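Long-range contact in CalS11 (Micromonospora echinospora, PDB 3TOS), which probably transfers a methyl group from S-adenosylmethionine to an oxygen during calicheamicin biosynthesis, and binds the by-product S-adenosyl-L-homocysteine: residues B[102-114]-B[160-174]. Residues are numbered along the deposited sequence; the frame is centred on the assembly and turned at random.
Sequences RIVGFDTFTGFPD and SVLVEGDVRETVPRY. With SAH (S-adenosyl-L-homocysteine), chain O.
Phe106 CG lies beside its backbone N and opposite the carbonyl carbon (chi1 -61°), and the ring packs against helix 167-174. Tyr174 has CG opposite its backbone N (chi1 179°), which carries its ring back toward Phe106. The two rings meet as an offset edge-to-face pair, with the edge of Phe106 toward the face of Tyr174 and centroids 5.8 Å apart. Val171 CG2 sits over one face of the Phe106 ring, 3.6 Å from its centroid, a CH-pi contact. Val163 CB lies 3.6 Å from Phe106 CD2. At the hydroxyl end of Tyr174, Arg102 NH1 donates to OH (2.9 Å), with the hydroxyl in the guanidinium plane; Asn178 also binds NH1. Strands 103-107 and 160-164 run parallel, joined by five backbone hydrogen bonds, the first Val161 N to Ile103 O and the last Gly165 N to Asp107 O. At the C-terminal ends of the strands, Asp107 and Asp166 reach the bound S-adenosyl-L-homocysteine. Asp107 OD1 accepts a hydrogen bond from SAH O2' (2.8 Å) and OD2 one from O3'. Asp166 OD1 accepts one from SAH N6 (3.0 Å), and Val167 N donates to N1. Arg168 grips Asp166 side-on through NE and NH2. As the N-cap, Asp166 OD1 also accepts from Arg168 N. This is the adenosine pocket of a Rossmann-like, SAM-dependent methyltransferase, with the ribose-binding acid ending its second strand.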
loop_
_atom_site.group_PDB
_atom_site.type_symbol
_atom_site.label_atom_id
_atom_site.label_comp_id
_atom_site.label_asym_id
_atom_site.label_seq_id
_atom_site.Cartn_x
_atom_site.Cartn_y
_atom_site.Cartn_z
ATOM N N ARG B 102 27.554 20.648 -0.811
ATOM C CA ARG B 102 28.963 20.601 -1.156
ATOM C C ARG B 102 29.375 19.169 -1.497
ATOM O O ARG B 102 28.923 18.205 -0.866
ATOM C CB ARG B 102 29.797 21.096 0.043
ATOM C CG ARG B 102 31.318 21.270 -0.272
ATOM C CD ARG B 102 32.032 21.987 0.905
ATOM N NE ARG B 102 31.777 23.429 0.909
ATOM C CZ ARG B 102 32.129 24.223 1.913
ATOM N NH1 ARG B 102 32.673 23.685 3.014
ATOM N NH2 ARG B 102 31.905 25.560 1.840
ATOM N N ILE B 103 30.307 19.052 -2.460
ATOM C CA ILE B 103 30.951 17.768 -2.792
ATOM C C ILE B 103 32.394 17.876 -2.385
ATOM O O ILE B 103 33.089 18.780 -2.827
ATOM C CB ILE B 103 30.896 17.476 -4.323
ATOM C CG1 ILE B 103 29.438 17.240 -4.731
ATOM C CG2 ILE B 103 31.770 16.235 -4.649
ATOM C CD1 ILE B 103 29.206 17.331 -6.253
ATOM N N VAL B 104 32.854 16.989 -1.507
ATOM C CA VAL B 104 34.210 17.107 -0.926
ATOM C C VAL B 104 34.920 15.801 -1.219
ATOM O O VAL B 104 34.447 14.724 -0.820
ATOM C CB VAL B 104 34.206 17.373 0.614
ATOM C CG1 VAL B 104 35.561 17.748 1.058
ATOM C CG2 VAL B 104 33.172 18.488 0.931
ATOM N N GLY B 105 36.022 15.891 -1.952
ATOM C CA GLY B 105 36.796 14.693 -2.300
ATOM C C GLY B 105 38.141 14.714 -1.617
ATOM O O GLY B 105 38.866 15.674 -1.687
ATOM N N PHE B 106 38.465 13.641 -0.909
ATOM C CA PHE B 106 39.730 13.551 -0.166
ATOM C C PHE B 106 40.619 12.495 -0.794
ATOM O O PHE B 106 40.181 11.349 -1.029
ATOM C CB PHE B 106 39.511 13.122 1.322
ATOM C CG PHE B 106 38.665 14.053 2.130
ATOM C CD1 PHE B 106 37.265 13.993 2.069
ATOM C CD2 PHE B 106 39.260 14.964 3.024
ATOM C CE1 PHE B 106 36.469 14.873 2.876
ATOM C CE2 PHE B 106 38.461 15.843 3.795
ATOM C CZ PHE B 106 37.086 15.800 3.716
ATOM N N ASP B 107 41.887 12.823 -1.021
ATOM C CA ASP B 107 42.846 11.825 -1.488
ATOM C C ASP B 107 44.236 12.397 -1.252
ATOM O O ASP B 107 44.394 13.626 -1.160
ATOM C CB ASP B 107 42.646 11.574 -3.020
ATOM C CG ASP B 107 43.114 10.223 -3.463
ATOM O OD1 ASP B 107 44.321 9.876 -3.291
ATOM O OD2 ASP B 107 42.291 9.486 -4.009
ATOM N N THR B 108 45.261 11.561 -1.207
ATOM C CA THR B 108 46.632 12.045 -1.293
ATOM C C THR B 108 46.912 12.555 -2.705
ATOM O O THR B 108 47.728 13.478 -2.895
ATOM C CB THR B 108 47.643 10.914 -1.059
ATOM O OG1 THR B 108 47.350 9.881 -1.992
ATOM C CG2 THR B 108 47.563 10.335 0.378
ATOM N N PHE B 109 46.210 11.958 -3.684
ATOM C CA PHE B 109 46.495 12.097 -5.129
ATOM C C PHE B 109 47.858 11.579 -5.492
ATOM O O PHE B 109 48.291 11.744 -6.620
ATOM C CB PHE B 109 46.195 13.513 -5.650
ATOM C CG PHE B 109 44.755 13.894 -5.496
ATOM C CD1 PHE B 109 43.812 13.432 -6.433
ATOM C CD2 PHE B 109 44.327 14.685 -4.399
ATOM C CE1 PHE B 109 42.462 13.790 -6.306
ATOM C CE2 PHE B 109 42.993 15.058 -4.263
ATOM C CZ PHE B 109 42.050 14.579 -5.195
ATOM N N THR B 110 48.503 10.881 -4.554
ATOM C CA THR B 110 49.799 10.236 -4.830
ATOM C C THR B 110 49.729 8.757 -4.494
ATOM O O THR B 110 50.756 8.076 -4.287
ATOM C CB THR B 110 50.942 10.899 -4.017
ATOM O OG1 THR B 110 50.625 10.837 -2.626
ATOM C CG2 THR B 110 51.078 12.360 -4.384
ATOM N N GLY B 111 48.521 8.228 -4.438
ATOM C CA GLY B 111 48.406 6.797 -4.186
ATOM C C GLY B 111 48.408 6.425 -2.727
ATOM O O GLY B 111 48.532 7.284 -1.849
ATOM N N PHE B 112 48.311 5.138 -2.438
ATOM C CA PHE B 112 48.320 4.738 -1.029
ATOM C C PHE B 112 49.540 5.289 -0.285
ATOM O O PHE B 112 50.668 5.140 -0.759
ATOM C CB PHE B 112 48.410 3.191 -0.913
ATOM C CG PHE B 112 47.229 2.435 -1.428
ATOM C CD1 PHE B 112 45.932 2.908 -1.330
ATOM C CD2 PHE B 112 47.434 1.152 -1.946
ATOM C CE1 PHE B 112 44.856 2.170 -1.813
ATOM C CE2 PHE B 112 46.344 0.386 -2.412
ATOM C CZ PHE B 112 45.056 0.898 -2.338
ATOM N N PRO B 113 49.365 5.922 0.893
ATOM C CA PRO B 113 50.559 6.491 1.558
ATOM C C PRO B 113 51.346 5.499 2.427
ATOM O O PRO B 113 52.536 5.720 2.708
ATOM C CB PRO B 113 49.968 7.585 2.458
ATOM C CG PRO B 113 48.606 7.009 2.822
ATOM C CD PRO B 113 48.105 6.314 1.571
ATOM N N ASP B 114 50.655 4.443 2.872
ATOM C CA ASP B 114 51.260 3.320 3.593
ATOM C C ASP B 114 50.246 2.214 3.502
ATOM O O ASP B 114 49.076 2.483 3.128
ATOM C CB ASP B 114 51.502 3.673 5.063
ATOM C CG ASP B 114 50.337 4.386 5.694
ATOM O OD1 ASP B 114 49.181 3.908 5.694
ATOM O OD2 ASP B 114 50.565 5.487 6.156
ATOM N N SER B 160 32.505 22.547 -4.762
ATOM C CA SER B 160 33.310 21.340 -4.947
ATOM C C SER B 160 34.702 21.579 -4.394
ATOM O O SER B 160 35.398 22.544 -4.821
ATOM C CB SER B 160 33.449 20.968 -6.432
ATOM O OG SER B 160 32.209 20.657 -7.026
ATOM N N VAL B 161 35.118 20.744 -3.438
ATOM C CA VAL B 161 36.366 20.996 -2.768
ATOM C C VAL B 161 37.195 19.731 -2.837
ATOM O O VAL B 161 36.728 18.632 -2.490
ATOM C CB VAL B 161 36.076 21.312 -1.293
ATOM C CG1 VAL B 161 37.370 21.366 -0.487
ATOM C CG2 VAL B 161 35.307 22.641 -1.219
ATOM N N LEU B 162 38.427 19.849 -3.309
ATOM C CA LEU B 162 39.366 18.757 -3.259
ATOM C C LEU B 162 40.311 18.977 -2.081
ATOM O O LEU B 162 40.968 20.045 -1.966
ATOM C CB LEU B 162 40.155 18.724 -4.557
ATOM C CG LEU B 162 39.274 18.507 -5.768
ATOM C CD1 LEU B 162 40.185 18.503 -7.026
ATOM C CD2 LEU B 162 38.420 17.225 -5.718
ATOM N N VAL B 163 40.407 17.975 -1.229
ATOM C CA VAL B 163 41.254 18.115 -0.042
ATOM C C VAL B 163 42.419 17.155 -0.185
ATOM O O VAL B 163 42.225 15.933 -0.203
ATOM C CB VAL B 163 40.482 17.836 1.245
ATOM C CG1 VAL B 163 41.387 18.045 2.456
ATOM C CG2 VAL B 163 39.251 18.750 1.344
ATOM N N GLU B 164 43.613 17.708 -0.312
ATOM C CA GLU B 164 44.810 16.860 -0.630
ATOM C C GLU B 164 45.565 16.502 0.625
ATOM O O GLU B 164 45.900 17.404 1.433
ATOM C CB GLU B 164 45.769 17.609 -1.566
ATOM C CG GLU B 164 45.083 18.110 -2.824
ATOM C CD GLU B 164 46.026 18.883 -3.727
ATOM O OE1 GLU B 164 47.173 18.381 -3.960
ATOM O OE2 GLU B 164 45.590 19.980 -4.226
ATOM N N GLY B 165 45.863 15.210 0.763
ATOM C CA GLY B 165 46.687 14.691 1.845
ATOM C C GLY B 165 46.125 13.411 2.441
ATOM O O GLY B 165 45.167 12.818 1.917
ATOM N N ASP B 166 46.741 12.955 3.543
ATOM C CA ASP B 166 46.307 11.717 4.199
ATOM C C ASP B 166 45.061 11.976 5.007
ATOM O O ASP B 166 45.060 12.872 5.860
ATOM C CB ASP B 166 47.455 11.290 5.094
ATOM C CG ASP B 166 47.248 9.963 5.714
ATOM O OD1 ASP B 166 46.110 9.516 5.931
ATOM O OD2 ASP B 166 48.258 9.292 5.939
ATOM N N VAL B 167 43.984 11.231 4.727
ATOM C CA VAL B 167 42.671 11.412 5.419
ATOM C C VAL B 167 42.767 11.331 6.914
ATOM O O VAL B 167 41.921 11.918 7.624
ATOM C CB VAL B 167 41.541 10.465 4.918
ATOM C CG1 VAL B 167 41.145 10.796 3.438
ATOM C CG2 VAL B 167 41.916 9.001 5.094
ATOM N N ARG B 168 43.748 10.620 7.440
ATOM C CA ARG B 168 43.919 10.560 8.906
ATOM C C ARG B 168 44.098 11.948 9.509
ATOM O O ARG B 168 43.684 12.214 10.658
ATOM C CB ARG B 168 45.084 9.646 9.295
ATOM C CG ARG B 168 44.766 8.198 8.957
ATOM C CD ARG B 168 45.938 7.263 9.157
ATOM N NE ARG B 168 46.806 7.346 8.006
ATOM C CZ ARG B 168 47.656 6.398 7.636
ATOM N NH1 ARG B 168 47.750 5.248 8.306
ATOM N NH2 ARG B 168 48.392 6.603 6.580
ATOM N N GLU B 169 44.690 12.841 8.714
ATOM C CA GLU B 169 44.875 14.257 9.146
ATOM C C GLU B 169 43.831 15.194 8.549
ATOM O O GLU B 169 43.305 16.121 9.225
ATOM C CB GLU B 169 46.293 14.725 8.787
ATOM C CG GLU B 169 47.379 14.190 9.717
ATOM C CD GLU B 169 47.644 12.642 9.689
ATOM O OE1 GLU B 169 48.068 12.059 8.649
ATOM O OE2 GLU B 169 47.489 12.012 10.765
ATOM N N THR B 170 43.560 15.010 7.247
ATOM C CA THR B 170 42.801 16.033 6.524
ATOM C C THR B 170 41.308 15.943 6.824
ATOM O O THR B 170 40.626 16.942 6.711
ATOM C CB THR B 170 42.991 15.914 5.015
ATOM O OG1 THR B 170 42.506 14.642 4.593
ATOM C CG2 THR B 170 44.461 16.044 4.617
ATOM N N VAL B 171 40.769 14.752 7.175
ATOM C CA VAL B 171 39.325 14.658 7.461
ATOM C C VAL B 171 38.982 15.300 8.803
ATOM O O VAL B 171 38.123 16.151 8.872
ATOM C CB VAL B 171 38.745 13.200 7.293
ATOM C CG1 VAL B 171 37.275 13.121 7.833
ATOM C CG2 VAL B 171 38.776 12.837 5.785
ATOM N N PRO B 172 39.744 14.979 9.890
ATOM C CA PRO B 172 39.523 15.729 11.154
ATOM C C PRO B 172 39.723 17.247 10.987
ATOM O O PRO B 172 38.962 18.014 11.572
ATOM C CB PRO B 172 40.606 15.132 12.072
ATOM C CG PRO B 172 40.657 13.659 11.585
ATOM C CD PRO B 172 40.640 13.826 10.085
ATOM N N ARG B 173 40.711 17.666 10.194
ATOM C CA ARG B 173 40.973 19.087 9.985
ATOM C C ARG B 173 39.807 19.758 9.261
ATOM O O ARG B 173 39.346 20.843 9.672
ATOM C CB ARG B 173 42.307 19.265 9.220
ATOM C CG ARG B 173 42.635 20.738 8.855
ATOM C CD ARG B 173 43.970 20.852 8.058
ATOM N NE ARG B 173 45.059 20.233 8.817
ATOM C CZ ARG B 173 45.790 19.160 8.458
ATOM N NH1 ARG B 173 46.707 18.713 9.310
ATOM N NH2 ARG B 173 45.627 18.526 7.279
ATOM N N TYR B 174 39.338 19.127 8.180
ATOM C CA TYR B 174 38.192 19.654 7.416
ATOM C C TYR B 174 36.994 19.816 8.334
ATOM O O TYR B 174 36.308 20.835 8.343
ATOM C CB TYR B 174 37.843 18.727 6.212
ATOM C CG TYR B 174 36.650 19.277 5.446
ATOM C CD1 TYR B 174 36.808 20.148 4.435
ATOM C CD2 TYR B 174 35.351 19.009 5.900
ATOM C CE1 TYR B 174 35.699 20.648 3.756
ATOM C CE2 TYR B 174 34.241 19.526 5.322
ATOM C CZ TYR B 174 34.413 20.362 4.233
ATOM O OH TYR B 174 33.315 20.943 3.663
HETATM N N SAH O . 36.839 6.479 -6.247
HETATM C CA SAH O . 37.858 6.223 -7.316
HETATM C CB SAH O . 38.830 5.111 -6.960
HETATM C CG SAH O . 39.714 5.475 -5.749
HETATM S SD SAH O . 41.130 4.395 -5.697
HETATM C C SAH O . 37.078 5.825 -8.567
HETATM O O SAH O . 37.690 5.588 -9.653
HETATM O OXT SAH O . 35.840 5.839 -8.581
HETATM C "C5'" SAH O . 41.649 4.492 -3.976
HETATM C "C4'" SAH O . 42.134 5.915 -3.534
HETATM O "O4'" SAH O . 42.238 5.937 -2.103
HETATM C "C3'" SAH O . 43.548 6.167 -4.077
HETATM O "O3'" SAH O . 43.543 7.301 -4.980
HETATM C "C2'" SAH O . 44.362 6.384 -2.813
HETATM O "O2'" SAH O . 45.410 7.369 -2.921
HETATM C "C1'" SAH O . 43.278 6.821 -1.799
HETATM N N9 SAH O . 43.699 6.589 -0.395
HETATM C C8 SAH O . 43.953 5.402 0.217
HETATM N N7 SAH O . 44.373 5.698 1.474
HETATM C C5 SAH O . 44.403 7.035 1.652
HETATM C C6 SAH O . 44.753 7.927 2.763
HETATM N N6 SAH O . 45.236 7.416 3.919
HETATM N N1 SAH O . 44.610 9.258 2.538
HETATM C C2 SAH O . 44.139 9.753 1.355
HETATM N N3 SAH O . 43.863 8.999 0.268
HETATM C C4 SAH O . 43.933 7.630 0.432
HETATM O O HOH W 1 48.508 15.977 -3.948
#